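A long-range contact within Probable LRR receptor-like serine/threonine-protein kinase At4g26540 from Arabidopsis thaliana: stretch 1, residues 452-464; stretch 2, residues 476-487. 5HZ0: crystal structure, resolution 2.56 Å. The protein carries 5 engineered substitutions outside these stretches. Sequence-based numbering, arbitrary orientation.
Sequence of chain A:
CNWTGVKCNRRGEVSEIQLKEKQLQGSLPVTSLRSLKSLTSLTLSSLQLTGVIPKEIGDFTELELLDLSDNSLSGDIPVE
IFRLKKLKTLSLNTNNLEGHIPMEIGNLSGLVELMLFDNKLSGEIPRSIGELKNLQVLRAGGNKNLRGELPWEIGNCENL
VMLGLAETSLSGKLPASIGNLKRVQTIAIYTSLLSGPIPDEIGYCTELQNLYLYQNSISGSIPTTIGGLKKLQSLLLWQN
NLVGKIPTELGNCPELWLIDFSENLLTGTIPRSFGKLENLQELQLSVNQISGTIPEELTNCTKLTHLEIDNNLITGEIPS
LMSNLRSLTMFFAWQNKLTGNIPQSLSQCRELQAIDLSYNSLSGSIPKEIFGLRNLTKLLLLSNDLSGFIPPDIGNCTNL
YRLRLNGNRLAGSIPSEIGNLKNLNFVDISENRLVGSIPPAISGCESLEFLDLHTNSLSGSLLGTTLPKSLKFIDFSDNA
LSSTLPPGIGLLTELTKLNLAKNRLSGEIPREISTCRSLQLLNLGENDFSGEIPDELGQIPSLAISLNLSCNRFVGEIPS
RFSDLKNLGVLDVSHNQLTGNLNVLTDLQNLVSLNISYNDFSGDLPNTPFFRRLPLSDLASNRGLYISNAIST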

ATOM      1  N   ASP A 452       0.558   7.987  21.125  1.00  8.41           N
ATOM      2  CA  ASP A 452       0.091   9.341  20.891  1.00  4.06           C
ATOM      3  C   ASP A 452      -1.171   9.603  21.718  1.00  8.28           C
ATOM      4  O   ASP A 452      -2.260   9.138  21.373  1.00  9.77           O
ATOM      5  CB  ASP A 452      -0.252   9.477  19.407  1.00 13.64           C
ATOM      6  CG  ASP A 452      -0.321  10.926  18.928  1.00 13.08           C
ATOM      7  OD1 ASP A 452      -0.437  11.868  19.756  1.00  3.59           O
ATOM      8  OD2 ASP A 452      -0.272  11.098  17.691  1.00  8.54           O
ATOM      9  N   LEU A 453      -1.019  10.353  22.805  1.00  4.03           N
ATOM     10  CA  LEU A 453      -2.137  10.815  23.649  1.00  3.92           C
ATOM     11  C   LEU A 453      -2.557  12.311  23.507  1.00 11.77           C
ATOM     12  O   LEU A 453      -3.335  12.817  24.319  1.00  5.15           O
ATOM     13  CB  LEU A 453      -1.907  10.433  25.116  1.00  8.27           C
ATOM     14  CG  LEU A 453      -1.628   8.942  25.383  1.00  7.04           C
ATOM     15  CD1 LEU A 453      -1.578   8.622  26.885  1.00  6.90           C
ATOM     16  CD2 LEU A 453      -2.641   8.062  24.669  1.00  6.09           C
ATOM     17  N   HIS A 454      -1.991  13.034  22.543  1.00  3.61           N
ATOM     18  CA  HIS A 454      -2.131  14.498  22.522  1.00  8.79           C
ATOM     19  C   HIS A 454      -3.564  15.055  22.418  1.00  5.86           C
ATOM     20  O   HIS A 454      -4.446  14.411  21.868  1.00  6.86           O
ATOM     21  CB  HIS A 454      -1.188  15.158  21.484  1.00  3.49           C
ATOM     22  CG  HIS A 454      -1.696  15.136  20.075  1.00  6.97           C
ATOM     23  ND1 HIS A 454      -1.207  14.265  19.120  1.00 12.72           N
ATOM     24  CD2 HIS A 454      -2.613  15.902  19.444  1.00  2.88           C
ATOM     25  CE1 HIS A 454      -1.813  14.487  17.970  1.00  4.37           C
ATOM     26  NE2 HIS A 454      -2.675  15.476  18.138  1.00  2.71           N
ATOM     27  N   THR A 455      -3.787  16.244  22.974  1.00  5.52           N
ATOM     28  CA  THR A 455      -5.109  16.874  22.943  1.00  2.98           C
ATOM     29  C   THR A 455      -6.186  16.043  23.653  1.00  4.41           C
ATOM     30  O   THR A 455      -7.120  15.507  23.054  1.00  2.81           O
ATOM     31  CB  THR A 455      -5.519  17.277  21.501  1.00 10.77           C
ATOM     32  OG1 THR A 455      -4.506  18.136  20.961  1.00  6.98           O
ATOM     33  CG2 THR A 455      -6.859  18.020  21.479  1.00  2.48           C
ATOM     34  N   ASN A 456      -6.015  15.942  24.960  1.00  3.29           N
ATOM     35  CA  ASN A 456      -7.008  15.380  25.839  1.00  3.39           C
ATOM     36  C   ASN A 456      -6.935  16.168  27.124  1.00  9.67           C
ATOM     37  O   ASN A 456      -6.280  17.203  27.191  1.00 11.13           O
ATOM     38  CB  ASN A 456      -6.717  13.905  26.106  1.00  3.55           C
ATOM     39  CG  ASN A 456      -7.065  13.026  24.925  1.00  6.82           C
ATOM     40  OD1 ASN A 456      -8.236  12.773  24.663  1.00  3.46           O
ATOM     41  ND2 ASN A 456      -6.050  12.567  24.194  1.00  3.29           N
ATOM     42  N   SER A 457      -7.655  15.700  28.125  1.00 13.99           N
ATOM     43  CA  SER A 457      -7.625  16.252  29.464  1.00  4.14           C
ATOM     44  C   SER A 457      -6.756  15.467  30.436  1.00 10.05           C
ATOM     45  O   SER A 457      -7.032  15.441  31.641  1.00  6.84           O
ATOM     46  CB  SER A 457      -9.023  16.544  29.967  1.00 14.34           C
ATOM     47  OG  SER A 457      -9.566  17.564  29.142  1.00 13.73           O
ATOM     48  N   LEU A 458      -5.836  14.673  29.904  1.00  7.59           N
ATOM     49  CA  LEU A 458      -4.971  13.860  30.763  1.00  8.31           C
ATOM     50  C   LEU A 458      -4.322  14.682  31.874  1.00 16.08           C
ATOM     51  O   LEU A 458      -3.878  15.807  31.649  1.00 27.67           O
ATOM     52  CB  LEU A 458      -3.901  13.151  29.929  1.00  4.86           C
ATOM     53  CG  LEU A 458      -4.485  12.079  29.012  1.00  4.61           C
ATOM     54  CD1 LEU A 458      -3.384  11.325  28.325  1.00  4.67           C
ATOM     55  CD2 LEU A 458      -5.326  11.151  29.853  1.00  4.78           C
ATOM     56  N   SER A 459      -4.288  14.131  33.081  1.00 22.54           N
ATOM     57  CA  SER A 459      -3.826  14.899  34.232  1.00 21.69           C
ATOM     58  C   SER A 459      -2.871  14.154  35.147  1.00 16.20           C
ATOM     59  O   SER A 459      -2.564  12.974  34.932  1.00 17.83           O
ATOM     60  CB  SER A 459      -5.014  15.369  35.060  1.00 29.62           C
ATOM     61  OG  SER A 459      -4.556  16.116  36.165  1.00 41.07           O
ATOM     62  N   GLY A 460      -2.413  14.852  36.183  1.00 17.21           N
ATOM     63  CA  GLY A 460      -1.562  14.239  37.182  1.00 18.83           C
ATOM     64  C   GLY A 460      -0.105  14.224  36.783  1.00 23.50           C
ATOM     65  O   GLY A 460       0.336  15.020  35.961  1.00 29.05           O
ATOM     66  N   SER A 461       0.641  13.305  37.375  1.00 25.37           N
ATOM     67  CA  SER A 461       2.079  13.283  37.226  1.00 25.87           C
ATOM     68  C   SER A 461       2.508  12.231  36.222  1.00 28.62           C
ATOM     69  O   SER A 461       1.680  11.490  35.697  1.00 33.45           O
ATOM     70  CB  SER A 461       2.742  13.059  38.583  1.00 24.36           C
ATOM     71  OG  SER A 461       4.105  12.732  38.422  1.00 33.21           O
ATOM     72  N   LEU A 462       3.810  12.169  35.973  1.00 28.81           N
ATOM     73  CA  LEU A 462       4.363  11.375  34.886  1.00 35.06           C
ATOM     74  C   LEU A 462       5.576  10.599  35.401  1.00 43.12           C
ATOM     75  O   LEU A 462       6.543  11.196  35.861  1.00 54.04           O
ATOM     76  CB  LEU A 462       4.770  12.313  33.739  1.00 29.54           C
ATOM     77  CG  LEU A 462       5.117  11.718  32.371  1.00 29.67           C
ATOM     78  CD1 LEU A 462       3.854  11.303  31.612  1.00 30.50           C
ATOM     79  CD2 LEU A 462       5.959  12.681  31.549  1.00 22.15           C
ATOM     80  N   LEU A 463       5.532   9.274  35.347  1.00 44.46           N
ATOM     81  CA  LEU A 463       6.630   8.477  35.904  1.00 54.65           C
ATOM     82  C   LEU A 463       7.332   7.591  34.867  1.00 61.69           C
ATOM     83  O   LEU A 463       6.717   7.143  33.892  1.00 64.24           O
ATOM     84  CB  LEU A 463       6.141   7.590  37.060  1.00 49.75           C
ATOM     85  CG  LEU A 463       5.643   8.127  38.405  1.00 42.57           C
ATOM     86  CD1 LEU A 463       5.707   9.635  38.521  1.00 42.32           C
ATOM     87  CD2 LEU A 463       4.225   7.636  38.653  1.00 39.08           C
ATOM     88  N   GLY A 464       8.616   7.322  35.098  1.00 59.57           N
ATOM     89  CA  GLY A 464       9.369   6.406  34.261  1.00 60.90           C
ATOM     90  C   GLY A 464       8.845   4.979  34.327  1.00 67.85           C
ATOM     91  O   GLY A 464       8.833   4.273  33.317  1.00 70.99           O
ATOM     92  N   PHE A 476       2.489  13.427  24.308  1.00  7.57           N
ATOM     93  CA  PHE A 476       1.535  13.763  25.380  1.00  4.85           C
ATOM     94  C   PHE A 476       1.070  15.222  25.317  1.00 12.20           C
ATOM     95  O   PHE A 476       0.473  15.742  26.256  1.00 11.63           O
ATOM     96  CB  PHE A 476       2.076  13.402  26.768  1.00  7.39           C
ATOM     97  CG  PHE A 476       2.382  11.930  26.943  1.00  8.14           C
ATOM     98  CD1 PHE A 476       1.836  10.979  26.089  1.00  7.84           C
ATOM     99  CD2 PHE A 476       3.207  11.501  27.965  1.00  8.45           C
ATOM    100  CE1 PHE A 476       2.120   9.639  26.244  1.00  9.76           C
ATOM    101  CE2 PHE A 476       3.494  10.162  28.124  1.00 11.08           C
ATOM    102  CZ  PHE A 476       2.947   9.228  27.268  1.00  9.31           C
ATOM    103  N   SER A 477       1.424  15.907  24.244  1.00  9.42           N
ATOM    104  CA  SER A 477       1.183  17.341  24.168  1.00 13.01           C
ATOM    105  C   SER A 477      -0.283  17.715  24.281  1.00  7.73           C
ATOM    106  O   SER A 477      -1.163  16.926  23.985  1.00  5.33           O
ATOM    107  CB  SER A 477       1.798  17.953  22.900  1.00  4.22           C
ATOM    108  OG  SER A 477       1.250  17.380  21.734  1.00  6.75           O
ATOM    109  N   ASP A 478      -0.522  18.938  24.738  1.00 12.45           N
ATOM    110  CA  ASP A 478      -1.865  19.474  24.896  1.00  8.38           C
ATOM    111  C   ASP A 478      -2.687  18.657  25.894  1.00  7.39           C
ATOM    112  O   ASP A 478      -3.712  18.073  25.563  1.00  5.97           O
ATOM    113  CB  ASP A 478      -2.545  19.543  23.527  1.00  3.36           C
ATOM    114  CG  ASP A 478      -3.714  20.460  23.511  1.00  5.90           C
ATOM    115  OD1 ASP A 478      -3.844  21.255  24.469  1.00 13.60           O
ATOM    116  OD2 ASP A 478      -4.505  20.388  22.543  1.00  8.12           O
ATOM    117  N   ASN A 479      -2.220  18.648  27.134  1.00  9.87           N
ATOM    118  CA  ASN A 479      -2.938  18.041  28.240  1.00  5.63           C
ATOM    119  C   ASN A 479      -2.790  18.944  29.470  1.00 16.57           C
ATOM    120  O   ASN A 479      -2.332  20.090  29.366  1.00 26.22           O
ATOM    121  CB  ASN A 479      -2.434  16.604  28.536  1.00  4.52           C
ATOM    122  CG  ASN A 479      -2.961  15.564  27.538  1.00  9.59           C
ATOM    123  OD1 ASN A 479      -4.144  15.217  27.549  1.00  5.63           O
ATOM    124  ND2 ASN A 479      -2.078  15.051  26.694  1.00  4.27           N
ATOM    125  N   ALA A 480      -3.262  18.453  30.610  1.00 12.87           N
ATOM    126  CA  ALA A 480      -3.036  19.065  31.920  1.00 10.49           C
ATOM    127  C   ALA A 480      -1.953  18.409  32.806  1.00 15.17           C
ATOM    128  O   ALA A 480      -1.992  18.561  34.027  1.00 16.85           O
ATOM    129  CB  ALA A 480      -4.337  19.313  32.665  1.00  5.12           C
ATOM    130  N   LEU A 481      -1.084  17.584  32.222  1.00  5.57           N
ATOM    131  CA  LEU A 481      -0.026  16.891  32.981  1.00 13.76           C
ATOM    132  C   LEU A 481       0.809  17.822  33.883  1.00 15.93           C
ATOM    133  O   LEU A 481       1.104  18.960  33.519  1.00 14.06           O
ATOM    134  CB  LEU A 481       0.913  16.130  32.030  1.00  6.02           C
ATOM    135  CG  LEU A 481       0.347  14.964  31.202  1.00 16.49           C
ATOM    136  CD1 LEU A 481       1.441  14.290  30.386  1.00  5.88           C
ATOM    137  CD2 LEU A 481      -0.380  13.938  32.083  1.00  5.96           C
ATOM    138  N   SER A 482       1.184  17.343  35.069  1.00 21.76           N
ATOM    139  CA  SER A 482       1.906  18.197  36.019  1.00 20.02           C
ATOM    140  C   SER A 482       3.030  17.518  36.804  1.00 18.20           C
ATOM    141  O   SER A 482       3.414  16.373  36.539  1.00 19.88           O
ATOM    142  CB  SER A 482       0.942  18.893  36.992  1.00 23.89           C
ATOM    143  OG  SER A 482       0.505  18.006  38.017  1.00 32.12           O
ATOM    144  N   SER A 483       3.517  18.262  37.790  1.00 17.99           N
ATOM    145  CA  SER A 483       4.763  18.006  38.503  1.00 22.83           C
ATOM    146  C   SER A 483       5.967  17.907  37.568  1.00 23.94           C
ATOM    147  O   SER A 483       5.989  18.541  36.518  1.00 24.33           O
ATOM    148  CB  SER A 483       4.655  16.749  39.365  1.00 29.14           C
ATOM    149  OG  SER A 483       5.800  16.625  40.189  1.00 39.55           O
ATOM    150  N   THR A 484       6.922  17.043  37.890  1.00 20.41           N
ATOM    151  CA  THR A 484       8.214  17.106  37.221  1.00 20.47           C
ATOM    152  C   THR A 484       8.420  15.996  36.216  1.00 20.67           C
ATOM    153  O   THR A 484       7.907  14.894  36.379  1.00 34.39           O
ATOM    154  CB  THR A 484       9.377  17.058  38.230  1.00 27.21           C
ATOM    155  OG1 THR A 484       9.202  15.931  39.094  1.00 36.26           O
ATOM    156  CG2 THR A 484       9.431  18.334  39.067  1.00 17.72           C
ATOM    157  N   LEU A 485       9.163  16.302  35.164  1.00 18.17           N
ATOM    158  CA  LEU A 485       9.602  15.289  34.221  1.00 23.63           C
ATOM    159  C   LEU A 485      10.543  14.348  34.974  1.00 24.58           C
ATOM    160  O   LEU A 485      11.617  14.754  35.422  1.00 21.11           O
ATOM    161  CB  LEU A 485      10.289  15.949  33.021  1.00 23.96           C
ATOM    162  CG  LEU A 485      10.891  15.083  31.909  1.00 27.40           C
ATOM    163  CD1 LEU A 485       9.861  14.182  31.263  1.00 27.83           C
ATOM    164  CD2 LEU A 485      11.521  15.982  30.866  1.00 25.19           C
ATOM    165  N   PRO A 486      10.136  13.081  35.118  1.00 32.27           N
ATOM    166  CA  PRO A 486      10.830  12.149  36.010  1.00 32.47           C
ATOM    167  C   PRO A 486      12.233  11.828  35.508  1.00 33.80           C
ATOM    168  O   PRO A 486      12.475  11.837  34.296  1.00 36.95           O
ATOM    169  CB  PRO A 486       9.949  10.903  35.949  1.00 34.52           C
ATOM    170  CG  PRO A 486       9.353  10.947  34.585  1.00 35.29           C
ATOM    171  CD  PRO A 486       9.095  12.411  34.320  1.00 34.88           C
ATOM    172  N   PRO A 487      13.161  11.561  36.436  1.00 28.22           N
ATOM    173  CA  PRO A 487      14.515  11.193  36.021  1.00 25.71           C
ATOM    174  C   PRO A 487      14.480   9.924  35.177  1.00 27.87           C
ATOM    175  O   PRO A 487      15.265   9.762  34.238  1.00 25.83           O
ATOM    176  CB  PRO A 487      15.249  10.969  37.356  1.00 16.44           C
ATOM    177  CG  PRO A 487      14.191  10.866  38.392  1.00 16.02           C
ATOM    178  CD  PRO A 487      13.036  11.670  37.897  1.00 24.46           C
TER

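Leucine-rich repeats illustrate how successive turns of a solenoid stack: apolar side chains fill the interior while backbone and asparagine amides stitch one turn to the next. In this receptor-like kinase, the two stretches bury 952 Å² between them, both sides summed, and Leu462 has the largest area covered by the other stretch. Its CA-to-CB bond points toward the second stretch, and its CD1 lies 3.7 Å from Phe476 CE2 and 4.0 Å from Leu481 CD1. The other methyl, Leu462 CD2, lies 4.2 Å from both Leu485 CD1 and Pro486 CD. Phe476 is held at a second point, where Leu453 CD1 sits 3.9 Å from Phe476 CE1, so the ring spans two leucines of the neighbouring turn. Such contacts combine close fit with the removal of hydrocarbon from water.

Around this core the backbones run side by side in parallel. Ala480 N donates to Leu458 O at 2.9 Å, and farther along Ser482 N donates to Gly460 O at 2.6 Å with a nearly straight angle of 165°. Gly460 has phi/psi of 84/-157, where a CB would be jammed against the preceding carbonyl oxygen; the conformation itself calls for glycine.

Asn479 illustrates how one side-chain amide can serve several backbone groups. Its OD1 accepts from Leu458 N at 3.0 Å and, weakly, from Asn456 N at 3.3 Å. Its ND2 donates to Phe476 O at 2.7 Å within its own turn and makes a weak, long bond to Leu453 O at 3.5 Å. Asn456 echoes the arrangement, its ND2 reaching Leu453 O at 2.7 Å.

At the polar edge, Thr455 N donates to Ser477 O at 2.9 Å and Asn456 N to Asp478 O at 3.2 Å. A side-chain bond adds to these: Thr455 OG1 donates to the carboxylate oxygen Asp478 OD2 at 2.8 Å.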